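Local coordinates for protein tyrocidine synthase 2 (Brevibacillus parabrevis, PDB 6TA8) that belongs to the condensation-domain family, a two-lobed fold in which mixed beta sheets are flanked by helices, at residues 58-64 and 401-407; 143-147 and 159-163; 220-224 and 351-355; 256-262 and 427-433. One frame throughout, in Å; residues are numbered along the deposited sequence.

Contact 1. Residues 58-64 and 401-407; sequences AVMLFRE and TFSPLGT
Met60 curls its side chain back, bent at both chi2 and chi3, until CE lies 3.3 Å from the carbonyl oxygen Gly406 O, in the loop that follows the two-residue strand 401-402. The contact thus continues past the pairing, through Ser403, Gly406 and Thr407. Strand 401-402 closes the border of a mixed sheet, running antiparallel to strand 56-63. Leu61 and Phe402 form the non-hydrogen-bonded pair, and Phe62 and Thr401 the hydrogen-bonded one, with Thr401 N donating to Phe62 O at 3.2 Å in the carbonyl plane. One more backbone bond, from Ser403 N to Met60 O (3.0 Å), prolongs the grip before the chain turns away.

That departure is an ST turn. Ser403 OG, swung anti to its own backbone nitrogen (chi1 169°), accepts from Leu405 N at 3.2 Å in an almost straight bond, and His157 from the next strand also bonds to it. Ser403 CB meanwhile wedges between Met60 CG and Phe62 CB. Leu61 and Phe402 run alongside each other on the other side of the sheet, CD2 to CD2 4.0 Å apart. On the face of Phe62, the methyl Thr401 CG2 lies 3.6 Å from ring atom Phe62 CD2.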
# COMPACT_ATOMS: atom_id res chain seq x y z
N ALA A 58 -9.54 2.34 -2.02
CA ALA A 58 -10.95 2.24 -1.68
C ALA A 58 -11.32 0.80 -1.37
O ALA A 58 -10.68 -0.14 -1.85
CB ALA A 58 -11.83 2.77 -2.81
N VAL A 59 -12.36 0.64 -0.55
CA VAL A 59 -12.93 -0.66 -0.23
C VAL A 59 -14.44 -0.56 -0.38
O VAL A 59 -15.04 0.50 -0.17
CB VAL A 59 -12.55 -1.15 1.19
CG1 VAL A 59 -11.04 -1.25 1.34
CG2 VAL A 59 -13.14 -0.23 2.26
N MET A 60 -15.06 -1.67 -0.77
CA MET A 60 -16.51 -1.77 -0.94
C MET A 60 -17.05 -2.76 0.07
O MET A 60 -16.71 -3.95 0.01
CB MET A 60 -16.87 -2.18 -2.37
CG MET A 60 -18.36 -2.30 -2.63
SD MET A 60 -19.17 -0.72 -2.91
CE MET A 60 -18.52 -0.28 -4.52
N LEU A 61 -17.86 -2.28 1.00
CA LEU A 61 -18.44 -3.12 2.05
C LEU A 61 -19.87 -3.51 1.70
O LEU A 61 -20.49 -2.94 0.80
CB LEU A 61 -18.39 -2.39 3.40
CG LEU A 61 -17.03 -1.81 3.79
CD1 LEU A 61 -17.12 -1.07 5.11
CD2 LEU A 61 -15.98 -2.91 3.85
N PHE A 62 -20.38 -4.49 2.43
CA PHE A 62 -21.71 -5.03 2.18
C PHE A 62 -22.36 -5.40 3.50
O PHE A 62 -21.68 -5.79 4.46
CB PHE A 62 -21.66 -6.24 1.24
CG PHE A 62 -22.98 -6.94 1.05
CD1 PHE A 62 -24.06 -6.26 0.52
CD2 PHE A 62 -23.14 -8.26 1.41
CE1 PHE A 62 -25.28 -6.89 0.34
CE2 PHE A 62 -24.35 -8.90 1.24
CZ PHE A 62 -25.42 -8.22 0.71
N ARG A 63 -23.69 -5.28 3.55
CA ARG A 63 -24.47 -5.70 4.71
C ARG A 63 -25.82 -6.18 4.20
O ARG A 63 -26.57 -5.40 3.61
CB ARG A 63 -24.63 -4.56 5.71
CG ARG A 63 -25.01 -5.02 7.11
CD ARG A 63 -25.12 -3.85 8.07
NE ARG A 63 -25.78 -4.21 9.32
CZ ARG A 63 -25.14 -4.54 10.44
NH1 ARG A 63 -23.81 -4.54 10.47
NH2 ARG A 63 -25.82 -4.86 11.53
N GLU A 64 -26.13 -7.46 4.44
CA GLU A 64 -27.34 -8.05 3.88
C GLU A 64 -28.59 -7.36 4.40
O GLU A 64 -29.53 -7.11 3.63
CB GLU A 64 -27.38 -9.55 4.18
CG GLU A 64 -27.04 -9.92 5.61
CD GLU A 64 -25.56 -10.16 5.82
OE1 GLU A 64 -25.12 -11.33 5.74
OE2 GLU A 64 -24.83 -9.18 6.08
N THR A 401 -19.39 -7.37 5.96
CA THR A 401 -18.74 -8.25 5.00
C THR A 401 -18.31 -7.42 3.80
O THR A 401 -18.85 -6.35 3.53
CB THR A 401 -19.65 -9.40 4.56
OG1 THR A 401 -19.08 -10.05 3.42
CG2 THR A 401 -21.03 -8.89 4.21
N PHE A 402 -17.32 -7.94 3.08
CA PHE A 402 -16.78 -7.26 1.91
C PHE A 402 -17.61 -7.62 0.68
O PHE A 402 -17.86 -8.80 0.42
CB PHE A 402 -15.31 -7.64 1.69
CG PHE A 402 -14.40 -7.12 2.76
CD1 PHE A 402 -14.21 -7.83 3.94
CD2 PHE A 402 -13.72 -5.92 2.60
CE1 PHE A 402 -13.37 -7.36 4.93
CE2 PHE A 402 -12.88 -5.44 3.59
CZ PHE A 402 -12.71 -6.16 4.75
N SER A 403 -18.04 -6.60 -0.06
CA SER A 403 -18.91 -6.82 -1.20
C SER A 403 -18.12 -7.41 -2.37
O SER A 403 -16.95 -7.08 -2.57
CB SER A 403 -19.56 -5.51 -1.63
OG SER A 403 -20.21 -5.64 -2.88
N PRO A 404 -18.75 -8.28 -3.16
CA PRO A 404 -18.06 -8.84 -4.34
C PRO A 404 -17.83 -7.83 -5.45
O PRO A 404 -17.10 -8.14 -6.40
CB PRO A 404 -19.01 -9.95 -4.81
CG PRO A 404 -19.96 -10.18 -3.66
CD PRO A 404 -20.08 -8.87 -2.97
N LEU A 405 -18.41 -6.64 -5.36
CA LEU A 405 -18.27 -5.64 -6.41
C LEU A 405 -16.91 -4.96 -6.34
O LEU A 405 -16.23 -4.96 -5.31
CB LEU A 405 -19.38 -4.59 -6.31
CG LEU A 405 -20.81 -5.12 -6.26
CD1 LEU A 405 -21.80 -3.97 -6.25
CD2 LEU A 405 -21.07 -6.06 -7.43
N GLY A 406 -16.51 -4.37 -7.47
CA GLY A 406 -15.27 -3.62 -7.52
C GLY A 406 -15.41 -2.23 -6.96
O GLY A 406 -16.51 -1.74 -6.67
N THR A 407 -14.27 -1.57 -6.79
CA THR A 407 -14.21 -0.22 -6.25
C THR A 407 -14.18 0.86 -7.32
O THR A 407 -14.26 2.04 -6.98
CB THR A 407 -12.98 -0.06 -5.35
OG1 THR A 407 -11.80 -0.07 -6.15
CG2 THR A 407 -12.91 -1.20 -4.34

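Contact 2. Residues 143-147 and 159-163; sequences PLVHV and LVAIH
Residues Val145 to Val147 and Val160 to Ile162 pair as the two arms of an antiparallel beta hairpin, strands 145-152 and 155-163, buried within a five-stranded mixed sheet. The hairpin illustrates how a regular core pairing shares its work between backbone and side chains. His146 and Ala161 make the hydrogen-bonded pair: His146 N reaches Ala161 O at 2.9 Å, and Ala161 N returns a bond of the same length to His146 O. On either side of it, Val145 with Ile162 and Val147 with Val160 are non-hydrogen-bonded pairs. At these positions alpha C-H groups turn toward carbonyls, as where Val147 CA comes to 3.3 Å from Leu159 O.

The two faces differ in character. Val145, Val147, Val160 and Ile162 make a branched aliphatic surface, over which helix 169-187 packs, Trp172 on Val160 and Ile162, and Leu175 on Ile162. His146 and Ala161 look the other way, toward helix 122-134; there His146 NE2 is bonded to Ser136 O, and Pro143 O lies at the edge of the imidazole in its plane. Strand 155-163 ends on His163, the first histidine of the family's HHxxxDG signature, and its NE2 is held by Arg52 O. Regular pairing fades at this end: Leu144 O receives a weak bond from His163 N and a C-H contact from Ile162 CA, both at 3.3 Å. On the aliphatic face, Val145 CG1 meets Ile162 CG1 at 4.1 Å.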
# COMPACT_ATOMS: atom_id res chain seq x y z
N PRO A 143 -13.21 17.46 1.11
CA PRO A 143 -12.55 16.47 1.97
C PRO A 143 -11.96 15.30 1.17
O PRO A 143 -12.38 15.06 0.04
CB PRO A 143 -13.68 15.99 2.87
CG PRO A 143 -14.90 16.11 2.02
CD PRO A 143 -14.68 17.30 1.12
N LEU A 144 -11.00 14.60 1.76
CA LEU A 144 -10.34 13.48 1.10
C LEU A 144 -11.07 12.16 1.28
O LEU A 144 -10.64 11.15 0.72
CB LEU A 144 -8.90 13.35 1.60
CG LEU A 144 -7.99 14.55 1.38
CD1 LEU A 144 -6.57 14.24 1.82
CD2 LEU A 144 -8.02 14.98 -0.08
N VAL A 145 -12.16 12.14 2.04
CA VAL A 145 -12.92 10.92 2.32
C VAL A 145 -14.26 11.02 1.61
O VAL A 145 -15.03 11.96 1.84
CB VAL A 145 -13.11 10.70 3.82
CG1 VAL A 145 -13.84 9.39 4.08
CG2 VAL A 145 -11.77 10.72 4.54
N HIS A 146 -14.55 10.04 0.74
CA HIS A 146 -15.82 9.95 0.03
C HIS A 146 -16.51 8.65 0.44
O HIS A 146 -15.93 7.57 0.29
CB HIS A 146 -15.61 9.99 -1.48
CG HIS A 146 -15.38 11.36 -2.02
ND1 HIS A 146 -14.68 12.33 -1.33
CD2 HIS A 146 -15.74 11.93 -3.20
CE1 HIS A 146 -14.63 13.44 -2.05
NE2 HIS A 146 -15.27 13.22 -3.19
N VAL A 147 -17.73 8.76 0.95
CA VAL A 147 -18.52 7.62 1.38
C VAL A 147 -19.76 7.54 0.50
O VAL A 147 -20.49 8.53 0.36
CB VAL A 147 -18.91 7.71 2.86
CG1 VAL A 147 -19.58 6.43 3.32
CG2 VAL A 147 -17.68 8.00 3.71
N LEU A 159 -19.34 2.13 -0.29
CA LEU A 159 -18.04 2.43 -0.87
C LEU A 159 -17.36 3.51 -0.03
O LEU A 159 -17.98 4.51 0.32
CB LEU A 159 -18.19 2.90 -2.32
CG LEU A 159 -16.93 3.44 -3.00
CD1 LEU A 159 -15.88 2.34 -3.14
CD2 LEU A 159 -17.27 4.02 -4.36
N VAL A 160 -16.08 3.29 0.28
CA VAL A 160 -15.28 4.22 1.07
C VAL A 160 -13.99 4.46 0.30
O VAL A 160 -13.09 3.62 0.32
CB VAL A 160 -14.99 3.70 2.48
CG1 VAL A 160 -14.15 4.71 3.26
CG2 VAL A 160 -16.29 3.40 3.22
N ALA A 161 -13.90 5.60 -0.38
CA ALA A 161 -12.74 5.96 -1.17
C ALA A 161 -12.00 7.12 -0.51
O ALA A 161 -12.61 8.15 -0.19
CB ALA A 161 -13.14 6.35 -2.60
N ILE A 162 -10.70 6.94 -0.29
CA ILE A 162 -9.86 7.93 0.36
C ILE A 162 -8.60 8.12 -0.47
O ILE A 162 -8.00 7.14 -0.94
CB ILE A 162 -9.49 7.53 1.80
CG1 ILE A 162 -10.75 7.14 2.59
CG2 ILE A 162 -8.76 8.65 2.51
CD1 ILE A 162 -10.46 6.68 3.99
N HIS A 163 -8.19 9.37 -0.65
CA HIS A 163 -6.96 9.67 -1.37
C HIS A 163 -5.77 9.01 -0.67
O HIS A 163 -5.68 9.01 0.56
CB HIS A 163 -6.75 11.18 -1.47
CG HIS A 163 -5.79 11.58 -2.55
ND1 HIS A 163 -4.43 11.63 -2.36
CD2 HIS A 163 -6.00 11.96 -3.83
CE1 HIS A 163 -3.84 12.02 -3.48
NE2 HIS A 163 -4.77 12.23 -4.39

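Contact 3. Residues 220-224 and 351-355; sequences EVAYW and RRIPK
Tyr223 reaches from the first turn of helix 221-229 across to the loop 352-354, and almost every ring atom beyond its CB finds a neighbour there. With CG anti to the backbone nitrogen (chi1 167°), the ring is projected at the loop. Along one flank, CD1 meets the CG and carbonyl oxygen of Arg352, and CE1 lies 3.5 Å from Arg352 CD, the two side chains crossing at about a right angle. Along the other flank, CD2 and CE2 share a partner, each 3.7 Å from Pro354 CD. Above one face, toward the rim, hangs the carbonyl oxygen of Arg352. CZ meets that oxygen and Ile353 CA, and at the far end Tyr223 OH presses on Ile353 CG1 at 3.2 Å.

The ring is also steadied from its own helix. Tyr223 CD2 stands above the centre of the Trp224 indole, while Trp224 CH2 carries the contact onward to Ile353 CG2 at 3.8 Å. The indole is pinned in turn by Trp224 NE1, which donates to Glu220 OE2 at 3.0 Å; the carboxylate is approached on its anti side, 21° out of its plane. That same oxygen lies 3.2 Å from Pro354 CG, so the glutamate's extended chain both orients the tryptophan and flanks the proline. Tyr360 meets the indole edge-to-face from beyond the contact.

Helix and loop are thus joined by van der Waals packing. The Trp224 to Glu220 bond stays within segment 220-224, while Lys355 finds its partners in Glu216 and Asp309 O; the carboxylate probably gains a little from the slightly positive C-H groups of Pro354.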
# COMPACT_ATOMS: atom_id res chain seq x y z
N GLU A 220 23.88 4.17 8.61
CA GLU A 220 23.38 3.33 7.53
C GLU A 220 24.01 3.64 6.18
O GLU A 220 23.88 2.84 5.26
CB GLU A 220 21.86 3.48 7.40
CG GLU A 220 21.05 2.89 8.54
CD GLU A 220 19.56 2.99 8.28
OE1 GLU A 220 18.82 3.44 9.19
OE2 GLU A 220 19.12 2.63 7.17
N VAL A 221 24.69 4.79 6.05
CA VAL A 221 25.16 5.24 4.75
C VAL A 221 26.13 4.23 4.14
O VAL A 221 26.12 3.99 2.93
CB VAL A 221 25.80 6.64 4.86
CG1 VAL A 221 26.23 7.14 3.49
CG2 VAL A 221 24.82 7.61 5.51
N ALA A 222 26.98 3.62 4.97
CA ALA A 222 27.95 2.65 4.46
C ALA A 222 27.25 1.44 3.84
O ALA A 222 27.76 0.88 2.87
CB ALA A 222 28.89 2.21 5.58
N TYR A 223 26.11 1.04 4.39
CA TYR A 223 25.39 -0.11 3.83
C TYR A 223 24.75 0.24 2.49
O TYR A 223 24.93 -0.48 1.51
CB TYR A 223 24.33 -0.60 4.82
CG TYR A 223 23.36 -1.57 4.20
CD1 TYR A 223 23.72 -2.90 3.99
CD2 TYR A 223 22.08 -1.17 3.83
CE1 TYR A 223 22.84 -3.79 3.42
CE2 TYR A 223 21.19 -2.06 3.26
CZ TYR A 223 21.58 -3.37 3.05
OH TYR A 223 20.70 -4.27 2.49
N TRP A 224 24.00 1.34 2.44
CA TRP A 224 23.33 1.73 1.20
C TRP A 224 24.34 2.10 0.12
O TRP A 224 24.08 1.88 -1.07
CB TRP A 224 22.37 2.88 1.46
CG TRP A 224 21.29 2.57 2.45
CD1 TRP A 224 21.13 3.11 3.69
CD2 TRP A 224 20.21 1.64 2.28
NE1 TRP A 224 20.02 2.58 4.30
CE2 TRP A 224 19.44 1.68 3.46
CE3 TRP A 224 19.81 0.79 1.24
CZ2 TRP A 224 18.30 0.89 3.63
CZ3 TRP A 224 18.68 0.01 1.42
CH2 TRP A 224 17.94 0.07 2.61
N ARG A 351 17.82 -9.54 6.42
CA ARG A 351 18.26 -9.23 7.78
C ARG A 351 19.39 -8.22 7.78
O ARG A 351 19.53 -7.44 8.74
CB ARG A 351 18.69 -10.51 8.49
CG ARG A 351 17.58 -11.55 8.64
CD ARG A 351 16.51 -11.10 9.62
NE ARG A 351 15.51 -12.13 9.83
CZ ARG A 351 14.29 -12.11 9.31
NH1 ARG A 351 13.92 -11.10 8.53
NH2 ARG A 351 13.43 -13.09 9.56
N ARG A 352 20.21 -8.20 6.73
CA ARG A 352 21.26 -7.20 6.60
C ARG A 352 20.69 -5.79 6.44
O ARG A 352 21.39 -4.82 6.73
CB ARG A 352 22.15 -7.54 5.41
CG ARG A 352 23.47 -6.78 5.36
CD ARG A 352 24.20 -7.00 4.04
NE ARG A 352 24.68 -8.38 3.90
CZ ARG A 352 24.24 -9.23 2.98
NH1 ARG A 352 23.32 -8.85 2.10
NH2 ARG A 352 24.74 -10.46 2.92
N ILE A 353 19.44 -5.67 6.00
CA ILE A 353 18.83 -4.34 5.83
C ILE A 353 18.48 -3.76 7.19
O ILE A 353 17.87 -4.46 8.02
CB ILE A 353 17.58 -4.45 4.94
CG1 ILE A 353 17.90 -5.23 3.66
CG2 ILE A 353 17.04 -3.07 4.61
CD1 ILE A 353 16.79 -5.21 2.64
N PRO A 354 18.85 -2.51 7.48
CA PRO A 354 18.55 -1.94 8.80
C PRO A 354 17.17 -1.32 8.89
O PRO A 354 16.78 -0.49 8.05
CB PRO A 354 19.65 -0.88 8.97
CG PRO A 354 19.94 -0.44 7.57
CD PRO A 354 19.72 -1.63 6.68
N LYS A 355 16.41 -1.72 9.92
CA LYS A 355 15.12 -1.10 10.25
C LYS A 355 14.14 -1.14 9.08
O LYS A 355 13.39 -0.19 8.85
CB LYS A 355 15.32 0.34 10.75
CG LYS A 355 15.75 0.43 12.20
CD LYS A 355 15.65 1.86 12.72
CE LYS A 355 15.81 1.90 14.22
NZ LYS A 355 15.64 3.28 14.75

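Contact 4. Residues 256-262 and 427-433; sequences ALTVPQT and IEDGELR
Leu257 and Leu432 join the end of edge strand 250-256, and the start of helix 259-267, to a beta hairpin whose strands 421-428 and 431-439 are linked by a type I' turn from Glu428 to Glu431. This strand-to-helix corner is secured by several kinds of interaction at once.

Hydrogen bonds come first. Beyond the non-hydrogen-bonded antiparallel pair Ala256 and Arg433, Leu257 N donates to Leu432 O at 3.1 Å, the last backbone bond across before the helix begins. Thr262 then replaces the missing strand partner: its OG1, anti to the carbonyl carbon (chi1 -49°), accepts from Leu432 N at 3.2 Å and itself donates to Thr258 O at 2.9 Å. Thr258 O also takes the helical bond from Thr262 N, so two donors grip it. Thr258 and Gln261 complete a capping box, in which the bond from Gln261 N to Thr258 OG1 is weak and Thr258 N gives the firmer one to Gln261 OE1.

One C-H...O contact reaches the turn, Val259 CA to Gly430 O at 3.3 Å; Glu431 CG packs 3.2 Å from Leu257 O.

Apolar packing fills in the rest. Leu257 and Leu432 run alongside each other in the same direction, Leu257 CD1 3.7 Å from Leu432 CD2, and Ile427 CD1 reaches the methyl Thr262 CG2. Charge appears at the margin: Arg433 lays its CG 3.6 Å from Ala256 CB, then bends to bring NH1 into a salt bridge with Glu428 OE1.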
# COMPACT_ATOMS: atom_id res chain seq x y z
N ALA A 256 -4.16 -17.52 -7.78
CA ALA A 256 -4.40 -17.80 -6.37
C ALA A 256 -4.02 -19.23 -6.05
O ALA A 256 -3.99 -20.10 -6.92
CB ALA A 256 -5.87 -17.54 -5.99
N LEU A 257 -3.74 -19.47 -4.77
CA LEU A 257 -3.43 -20.80 -4.27
C LEU A 257 -4.63 -21.35 -3.50
O LEU A 257 -5.43 -20.60 -2.94
CB LEU A 257 -2.20 -20.77 -3.36
CG LEU A 257 -0.89 -20.29 -3.97
CD1 LEU A 257 0.26 -20.46 -2.98
CD2 LEU A 257 -0.59 -21.03 -5.26
N THR A 258 -4.75 -22.68 -3.49
CA THR A 258 -5.81 -23.32 -2.75
C THR A 258 -5.61 -23.13 -1.25
O THR A 258 -4.50 -22.88 -0.77
CB THR A 258 -5.88 -24.82 -3.08
OG1 THR A 258 -4.67 -25.45 -2.65
CG2 THR A 258 -6.04 -25.02 -4.58
N VAL A 259 -6.70 -23.24 -0.49
CA VAL A 259 -6.66 -23.01 0.95
C VAL A 259 -5.89 -24.10 1.70
O VAL A 259 -5.42 -23.83 2.81
CB VAL A 259 -8.07 -22.83 1.53
CG1 VAL A 259 -8.91 -21.94 0.63
CG2 VAL A 259 -8.77 -24.15 1.78
N PRO A 260 -5.71 -25.33 1.17
CA PRO A 260 -4.73 -26.22 1.81
C PRO A 260 -3.29 -25.82 1.52
O PRO A 260 -2.42 -26.01 2.38
CB PRO A 260 -5.06 -27.60 1.22
CG PRO A 260 -6.45 -27.48 0.72
CD PRO A 260 -6.53 -26.08 0.20
N GLN A 261 -3.01 -25.27 0.33
CA GLN A 261 -1.66 -24.82 0.02
C GLN A 261 -1.29 -23.58 0.82
O GLN A 261 -0.11 -23.39 1.16
CB GLN A 261 -1.53 -24.54 -1.47
CG GLN A 261 -1.47 -25.78 -2.35
CD GLN A 261 -1.71 -25.46 -3.81
OE1 GLN A 261 -2.23 -24.40 -4.15
NE2 GLN A 261 -1.34 -26.39 -4.69
N THR A 262 -2.27 -22.72 1.13
CA THR A 262 -1.98 -21.49 1.85
C THR A 262 -1.70 -21.74 3.33
O THR A 262 -0.75 -21.18 3.89
CB THR A 262 -3.14 -20.50 1.70
OG1 THR A 262 -3.50 -20.40 0.32
CG2 THR A 262 -2.74 -19.13 2.21
N ILE A 427 -3.65 -12.25 1.31
CA ILE A 427 -4.33 -13.49 1.67
C ILE A 427 -5.77 -13.14 1.99
O ILE A 427 -6.04 -12.39 2.94
CB ILE A 427 -3.65 -14.19 2.85
CG1 ILE A 427 -2.23 -14.63 2.47
CG2 ILE A 427 -4.48 -15.38 3.31
CD1 ILE A 427 -1.54 -15.45 3.53
N GLU A 428 -6.70 -13.68 1.20
CA GLU A 428 -8.12 -13.43 1.38
C GLU A 428 -8.88 -14.74 1.29
O GLU A 428 -8.66 -15.53 0.37
CB GLU A 428 -8.64 -12.45 0.32
CG GLU A 428 -10.15 -12.26 0.34
CD GLU A 428 -10.57 -10.88 -0.12
OE1 GLU A 428 -9.77 -9.93 0.04
OE2 GLU A 428 -11.70 -10.74 -0.64
N ASP A 429 -9.77 -14.98 2.26
CA ASP A 429 -10.55 -16.21 2.34
C ASP A 429 -9.65 -17.44 2.36
O ASP A 429 -9.94 -18.45 1.72
CB ASP A 429 -11.57 -16.30 1.20
CG ASP A 429 -12.60 -15.18 1.25
OD1 ASP A 429 -12.58 -14.32 0.35
OD2 ASP A 429 -13.41 -15.16 2.19
N GLY A 430 -8.54 -17.34 3.09
CA GLY A 430 -7.61 -18.45 3.19
C GLY A 430 -6.87 -18.77 1.91
O GLY A 430 -6.33 -19.88 1.78
N GLU A 431 -6.81 -17.84 0.96
CA GLU A 431 -6.14 -18.04 -0.31
C GLU A 431 -5.12 -16.94 -0.52
O GLU A 431 -5.47 -15.76 -0.59
CB GLU A 431 -7.14 -18.06 -1.47
CG GLU A 431 -8.00 -19.31 -1.52
CD GLU A 431 -9.17 -19.18 -2.48
OE1 GLU A 431 -9.11 -18.33 -3.39
OE2 GLU A 431 -10.15 -19.94 -2.32
N LEU A 432 -3.85 -17.32 -0.62
CA LEU A 432 -2.80 -16.38 -1.00
C LEU A 432 -2.95 -16.06 -2.48
O LEU A 432 -2.78 -16.93 -3.33
CB LEU A 432 -1.42 -16.97 -0.71
CG LEU A 432 -0.22 -16.26 -1.33
CD1 LEU A 432 0.11 -14.99 -0.56
CD2 LEU A 432 0.98 -17.19 -1.38
N ARG A 433 -3.27 -14.80 -2.79
CA ARG A 433 -3.58 -14.39 -4.15
C ARG A 433 -2.58 -13.33 -4.60
O ARG A 433 -2.50 -12.26 -4.00
CB ARG A 433 -5.01 -13.86 -4.25
CG ARG A 433 -6.04 -14.80 -3.64
CD ARG A 433 -7.46 -14.45 -4.05
NE ARG A 433 -8.02 -13.39 -3.23
CZ ARG A 433 -8.32 -12.18 -3.68
NH1 ARG A 433 -8.83 -11.27 -2.86
NH2 ARG A 433 -8.12 -11.87 -4.96

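Taken together, the four contacts show chemistry following location. Contact 2 is fully buried and rests on regular backbone pairing; contact 1, at the border of the same sheet, mixes brief pairing with a polar turn. The two touch directly, since Val59 O probably accepts from Val160 N. Contact 4 also works at a sheet edge, but in the six-stranded sheet, where a threonine hydroxyl stands in for backbone pairing. Its centre is about 20 Å from that of contact 1. Contact 3, about 40 Å from contact 1 between centres and across the chain's middle, joins helix to loop by aromatic and proline packing. Contacts 1, 3 and 4 are all partly buried.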